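Local coordinates for hypothetical protein Atu0120 (Agrobacterium tumefaciens, PDB 2I6H) that is of unknown function but belongs to the DUF924 family of bacterial proteins and folds as a predominantly helical chain, at residues A29-A41 with F53-H65. Sequence-based numbering, arbitrary orientation.
Sequences ALAADIVDFWKKA and FDNHFHDRFRDAH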
loop_
_atom_site.group_PDB
_atom_site.type_symbol
_atom_site.label_atom_id
_atom_site.label_comp_id
_atom_site.label_asym_id
_atom_site.label_seq_id
_atom_site.Cartn_x
_atom_site.Cartn_y
_atom_site.Cartn_z
ATOM N N ALA A 29 -11.724 -24.255 16.836
ATOM C CA ALA A 29 -10.881 -23.313 17.576
ATOM C C ALA A 29 -9.655 -22.904 16.771
ATOM O O ALA A 29 -9.260 -21.738 16.807
ATOM C CB ALA A 29 -10.473 -23.915 18.902
ATOM N N LEU A 30 -9.048 -23.865 16.060
ATOM C CA LEU A 30 -7.834 -23.584 15.293
ATOM C C LEU A 30 -8.073 -22.459 14.275
ATOM O O LEU A 30 -7.213 -21.585 14.109
ATOM C CB LEU A 30 -7.360 -24.863 14.591
ATOM C CG LEU A 30 -6.036 -24.737 13.786
ATOM C CD1 LEU A 30 -4.842 -24.393 14.695
ATOM C CD2 LEU A 30 -5.816 -26.079 13.090
ATOM N N ALA A 31 -9.203 -22.498 13.570
ATOM C CA ALA A 31 -9.474 -21.437 12.581
ATOM C C ALA A 31 -9.557 -20.063 13.271
ATOM O O ALA A 31 -8.982 -19.068 12.800
ATOM C CB ALA A 31 -10.777 -21.747 11.785
ATOM N N ALA A 32 -10.251 -20.020 14.399
ATOM C CA ALA A 32 -10.393 -18.769 15.156
ATOM C C ALA A 32 -9.029 -18.304 15.692
ATOM O O ALA A 32 -8.733 -17.103 15.712
ATOM C CB ALA A 32 -11.392 -18.938 16.299
ATOM N N ASP A 33 -8.232 -19.250 16.166
ATOM C CA ASP A 33 -6.846 -18.943 16.601
ATOM C C ASP A 33 -6.036 -18.291 15.498
ATOM O O ASP A 33 -5.260 -17.374 15.781
ATOM C CB ASP A 33 -6.090 -20.209 17.074
ATOM C CG ASP A 33 -6.626 -20.783 18.391
ATOM O OD1 ASP A 33 -7.425 -20.107 19.070
ATOM O OD2 ASP A 33 -6.219 -21.931 18.734
ATOM N N ILE A 34 -6.141 -18.800 14.257
ATOM C CA ILE A 34 -5.335 -18.267 13.144
ATOM C C ILE A 34 -5.754 -16.812 12.913
ATOM O O ILE A 34 -4.906 -15.901 12.787
ATOM C CB ILE A 34 -5.503 -19.143 11.865
ATOM C CG1 ILE A 34 -4.784 -20.492 12.088
ATOM C CG2 ILE A 34 -5.023 -18.400 10.620
ATOM C CD1 ILE A 34 -5.282 -21.602 11.123
ATOM N N VAL A 35 -7.066 -16.601 12.860
ATOM C CA VAL A 35 -7.593 -15.267 12.589
ATOM C C VAL A 35 -7.205 -14.301 13.722
ATOM O O VAL A 35 -6.717 -13.186 13.454
ATOM C CB VAL A 35 -9.123 -15.288 12.317
ATOM C CG1 VAL A 35 -9.661 -13.824 12.178
ATOM C CG2 VAL A 35 -9.420 -16.103 11.003
ATOM N N ASP A 36 -7.371 -14.744 14.970
ATOM C CA ASP A 36 -6.949 -13.940 16.150
ATOM C C ASP A 36 -5.457 -13.546 16.072
ATOM O O ASP A 36 -5.074 -12.413 16.337
ATOM C CB ASP A 36 -7.188 -14.738 17.428
ATOM C CG ASP A 36 -8.630 -14.718 17.874
ATOM O OD1 ASP A 36 -9.442 -13.987 17.255
ATOM O OD2 ASP A 36 -8.937 -15.433 18.845
ATOM N N PHE A 37 -4.617 -14.524 15.763
ATOM C CA PHE A 37 -3.180 -14.284 15.574
ATOM C C PHE A 37 -2.930 -13.192 14.495
ATOM O O PHE A 37 -2.124 -12.278 14.688
ATOM C CB PHE A 37 -2.524 -15.605 15.158
ATOM C CG PHE A 37 -1.114 -15.453 14.603
ATOM C CD1 PHE A 37 0.003 -15.500 15.439
ATOM C CD2 PHE A 37 -0.907 -15.304 13.228
ATOM C CE1 PHE A 37 1.306 -15.370 14.901
ATOM C CE2 PHE A 37 0.400 -15.163 12.692
ATOM C CZ PHE A 37 1.486 -15.201 13.528
ATOM N N TRP A 38 -3.610 -13.326 13.362
ATOM C CA TRP A 38 -3.460 -12.361 12.255
ATOM C C TRP A 38 -3.896 -10.945 12.692
ATOM O O TRP A 38 -3.178 -9.933 12.420
ATOM C CB TRP A 38 -4.254 -12.838 11.056
ATOM C CG TRP A 38 -3.764 -12.227 9.700
ATOM C CD1 TRP A 38 -4.428 -11.324 8.918
ATOM C CD2 TRP A 38 -2.517 -12.484 9.045
ATOM N NE1 TRP A 38 -3.682 -11.004 7.805
ATOM C CE2 TRP A 38 -2.509 -11.710 7.846
ATOM C CE3 TRP A 38 -1.411 -13.305 9.341
ATOM C CZ2 TRP A 38 -1.430 -11.711 6.958
ATOM C CZ3 TRP A 38 -0.340 -13.326 8.438
ATOM C CH2 TRP A 38 -0.364 -12.537 7.258
ATOM N N LYS A 39 -5.060 -10.855 13.335
ATOM C CA LYS A 39 -5.586 -9.544 13.760
ATOM C C LYS A 39 -4.631 -8.885 14.762
ATOM O O LYS A 39 -4.304 -7.691 14.666
ATOM C CB LYS A 39 -6.990 -9.715 14.342
ATOM C CG LYS A 39 -8.075 -10.082 13.268
ATOM C CD LYS A 39 -9.432 -10.185 14.019
ATOM C CE LYS A 39 -10.589 -10.585 13.150
ATOM N NZ LYS A 39 -11.876 -10.933 13.936
ATOM N N LYS A 40 -4.119 -9.691 15.688
ATOM C CA LYS A 40 -3.201 -9.179 16.723
ATOM C C LYS A 40 -1.906 -8.659 16.107
ATOM O O LYS A 40 -1.435 -7.568 16.488
ATOM C CB LYS A 40 -2.914 -10.256 17.748
ATOM C CG LYS A 40 -2.183 -9.736 18.993
ATOM C CD LYS A 40 -2.061 -10.884 20.013
ATOM C CE LYS A 40 -1.586 -10.378 21.360
ATOM N NZ LYS A 40 -0.205 -9.847 21.306
ATOM N N ALA A 41 -1.364 -9.392 15.125
ATOM C CA ALA A 41 -0.136 -8.997 14.422
ATOM C C ALA A 41 -0.322 -7.670 13.678
ATOM O O ALA A 41 0.504 -6.764 13.818
ATOM C CB ALA A 41 0.331 -10.114 13.458
ATOM N N PHE A 53 8.520 -12.436 12.835
ATOM C CA PHE A 53 7.122 -12.737 12.544
ATOM C C PHE A 53 7.038 -14.046 11.721
ATOM O O PHE A 53 6.191 -14.903 11.991
ATOM C CB PHE A 53 6.458 -11.582 11.798
ATOM C CG PHE A 53 5.019 -11.879 11.408
ATOM C CD1 PHE A 53 4.031 -12.020 12.393
ATOM C CD2 PHE A 53 4.687 -12.087 10.068
ATOM C CE1 PHE A 53 2.701 -12.342 12.026
ATOM C CE2 PHE A 53 3.364 -12.381 9.693
ATOM C CZ PHE A 53 2.376 -12.513 10.679
ATOM N N ASP A 54 7.955 -14.223 10.763
ATOM C CA ASP A 54 7.942 -15.451 9.956
ATOM C C ASP A 54 8.085 -16.663 10.885
ATOM O O ASP A 54 7.351 -17.667 10.778
ATOM C CB ASP A 54 9.106 -15.442 8.954
ATOM C CG ASP A 54 8.981 -14.338 7.895
ATOM O OD1 ASP A 54 7.893 -13.760 7.709
ATOM O OD2 ASP A 54 9.994 -14.053 7.223
ATOM N N ASN A 55 9.048 -16.559 11.800
ATOM C CA ASN A 55 9.330 -17.610 12.803
ATOM C C ASN A 55 8.092 -17.907 13.634
ATOM O O ASN A 55 7.726 -19.071 13.895
ATOM C CB ASN A 55 10.421 -17.131 13.775
ATOM C CG ASN A 55 11.808 -17.595 13.392
ATOM O OD1 ASN A 55 12.203 -17.505 12.245
ATOM N ND2 ASN A 55 12.573 -18.051 14.379
ATOM N N HIS A 56 7.471 -16.837 14.102
ATOM C CA HIS A 56 6.339 -16.948 14.954
ATOM C C HIS A 56 5.151 -17.653 14.237
ATOM O O HIS A 56 4.501 -18.554 14.796
ATOM C CB HIS A 56 5.992 -15.514 15.415
ATOM C CG HIS A 56 4.899 -15.436 16.426
ATOM N ND1 HIS A 56 4.326 -14.238 16.798
ATOM C CD2 HIS A 56 4.279 -16.401 17.158
ATOM C CE1 HIS A 56 3.401 -14.465 17.718
ATOM N NE2 HIS A 56 3.344 -15.770 17.945
ATOM N N PHE A 57 4.870 -17.213 13.018
ATOM C CA PHE A 57 3.773 -17.756 12.199
ATOM C C PHE A 57 4.059 -19.254 11.992
ATOM O O PHE A 57 3.187 -20.102 12.150
ATOM C CB PHE A 57 3.779 -16.978 10.884
ATOM C CG PHE A 57 2.515 -17.070 10.071
ATOM C CD1 PHE A 57 1.385 -17.774 10.518
ATOM C CD2 PHE A 57 2.469 -16.420 8.822
ATOM C CE1 PHE A 57 0.219 -17.853 9.721
ATOM C CE2 PHE A 57 1.324 -16.487 8.041
ATOM C CZ PHE A 57 0.197 -17.212 8.491
ATOM N N HIS A 58 5.300 -19.579 11.680
ATOM C CA HIS A 58 5.668 -20.988 11.468
ATOM C C HIS A 58 5.516 -21.848 12.750
ATOM O O HIS A 58 4.961 -22.969 12.696
ATOM C CB HIS A 58 7.104 -21.065 10.947
ATOM C CG HIS A 58 7.535 -22.448 10.586
ATOM N ND1 HIS A 58 8.011 -23.342 11.521
ATOM C CD2 HIS A 58 7.532 -23.105 9.393
ATOM C CE1 HIS A 58 8.314 -24.483 10.916
ATOM N NE2 HIS A 58 8.024 -24.364 9.627
ATOM N N ASP A 59 6.004 -21.327 13.886
ATOM C CA ASP A 59 5.870 -22.025 15.163
ATOM C C ASP A 59 4.410 -22.362 15.479
ATOM O O ASP A 59 4.106 -23.488 15.912
ATOM C CB ASP A 59 6.506 -21.207 16.298
ATOM C CG ASP A 59 6.435 -21.909 17.660
ATOM O OD1 ASP A 59 6.702 -23.124 17.753
ATOM O OD2 ASP A 59 6.144 -21.221 18.665
ATOM N N ARG A 60 3.514 -21.409 15.265
ATOM C CA ARG A 60 2.077 -21.598 15.548
ATOM C C ARG A 60 1.399 -22.568 14.549
ATOM O O ARG A 60 0.682 -23.488 14.971
ATOM C CB ARG A 60 1.334 -20.248 15.524
ATOM C CG ARG A 60 1.674 -19.283 16.693
ATOM C CD ARG A 60 1.129 -19.678 18.061
ATOM N NE ARG A 60 -0.267 -20.108 18.104
ATOM C CZ ARG A 60 -1.339 -19.338 18.317
ATOM N NH1 ARG A 60 -1.239 -18.023 18.497
ATOM N NH2 ARG A 60 -2.546 -19.909 18.362
ATOM N N PHE A 61 1.596 -22.324 13.256
ATOM C CA PHE A 61 0.651 -22.810 12.244
ATOM C C PHE A 61 1.220 -23.664 11.118
ATOM O O PHE A 61 0.515 -23.937 10.144
ATOM C CB PHE A 61 -0.247 -21.655 11.738
ATOM C CG PHE A 61 -1.025 -20.983 12.841
ATOM C CD1 PHE A 61 -1.812 -21.749 13.727
ATOM C CD2 PHE A 61 -0.964 -19.593 13.008
ATOM C CE1 PHE A 61 -2.526 -21.144 14.794
ATOM C CE2 PHE A 61 -1.668 -18.959 14.036
ATOM C CZ PHE A 61 -2.460 -19.738 14.944
ATOM N N ARG A 62 2.486 -24.105 11.247
ATOM C CA ARG A 62 3.013 -25.041 10.235
ATOM C C ARG A 62 2.087 -26.252 10.067
ATOM O O ARG A 62 1.742 -26.606 8.947
ATOM C CB ARG A 62 4.452 -25.502 10.540
ATOM C CG ARG A 62 4.976 -26.505 9.521
ATOM C CD ARG A 62 4.777 -27.937 10.033
ATOM N NE ARG A 62 5.273 -28.918 9.052
ATOM C CZ ARG A 62 4.685 -30.077 8.769
ATOM N NH1 ARG A 62 5.212 -30.856 7.821
ATOM N NH2 ARG A 62 3.588 -30.482 9.427
ATOM N N ASP A 63 1.684 -26.889 11.172
ATOM C CA ASP A 63 0.833 -28.099 11.065
ATOM C C ASP A 63 -0.493 -27.796 10.372
ATOM O O ASP A 63 -0.962 -28.589 9.547
ATOM C CB ASP A 63 0.598 -28.742 12.443
ATOM C CG ASP A 63 1.823 -29.456 12.959
ATOM O OD1 ASP A 63 2.787 -29.683 12.165
ATOM O OD2 ASP A 63 1.844 -29.773 14.169
ATOM N N ALA A 64 -1.079 -26.648 10.730
ATOM C CA ALA A 64 -2.324 -26.197 10.123
ATOM C C ALA A 64 -2.156 -26.018 8.612
ATOM O O ALA A 64 -3.058 -26.425 7.836
ATOM C CB ALA A 64 -2.801 -24.918 10.778
ATOM N N HIS A 65 -1.015 -25.435 8.191
ATOM C CA HIS A 65 -0.764 -25.258 6.755
ATOM C C HIS A 65 -0.870 -26.605 6.048
ATOM O O HIS A 65 -1.552 -26.727 4.994
ATOM C CB HIS A 65 0.623 -24.679 6.442
ATOM C CG HIS A 65 0.891 -24.619 4.962
ATOM N ND1 HIS A 65 1.658 -25.558 4.287
ATOM C CD2 HIS A 65 0.425 -23.768 4.021
ATOM C CE1 HIS A 65 1.689 -25.237 2.996
ATOM N NE2 HIS A 65 0.939 -24.161 2.812
HETATM O O HOH W 1 -4.227 -17.003 18.290
HETATM O O HOH W 2 -3.519 -22.658 18.156
#
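Phe37 reaches from helix 29-41 into a hole formed by His56, Phe57, Arg60 and Phe61, a bulky flat side chain that fills the gap between helix axes 11.1 Å apart. With CG anti to the backbone N (chi1 166°), its ring is carried across to the partner helix. There CE1 points at the middle of the His56 ring, 3.6 Å from His56 CE1, in an edge-to-face pair with planes 82° apart. The edge of Phe61 in turn meets a face of Phe37, Phe61 CE2 standing 3.6 Å from Phe37 CG. The Phe57 ring is tilted moderately against Phe37 and displaced so that the two barely overlap; Phe53, closer still to parallel, meets Phe37 rim to rim, and Phe53 CE1 lies 3.6 Å from the small Ala41 CB. Trp38 extends the aromatic cluster inward: CZ3 touches Phe53 and Phe57, and the indole stacks on Trp46.

Phe61 is the reciprocal knob, lodged among Leu30, Asp33, Ile34 and Phe37. Ile34 CG1 sits 3.5 Å from its ring centroid in a CH-pi contact, and Arg60 CB covers the opposite face, so the ring is clamped on both sides. Ala64 is short enough to admit Leu30 CD2 at 4.0 Å.

Along the more exposed margin, the bent Arg60 chain crosses Asp33 without a direct salt bridge. One water links Asp33 OD2 to Arg60 NH2 (2.9 Å to each), and another joins Asp33 O to Arg60 NH1. Two reciprocal knobs in holes lock the helices, whose crossing angle of -156° makes them an antiparallel pair; with the aromatic cluster, they join the first two long helices of this mainly alpha-helical fold.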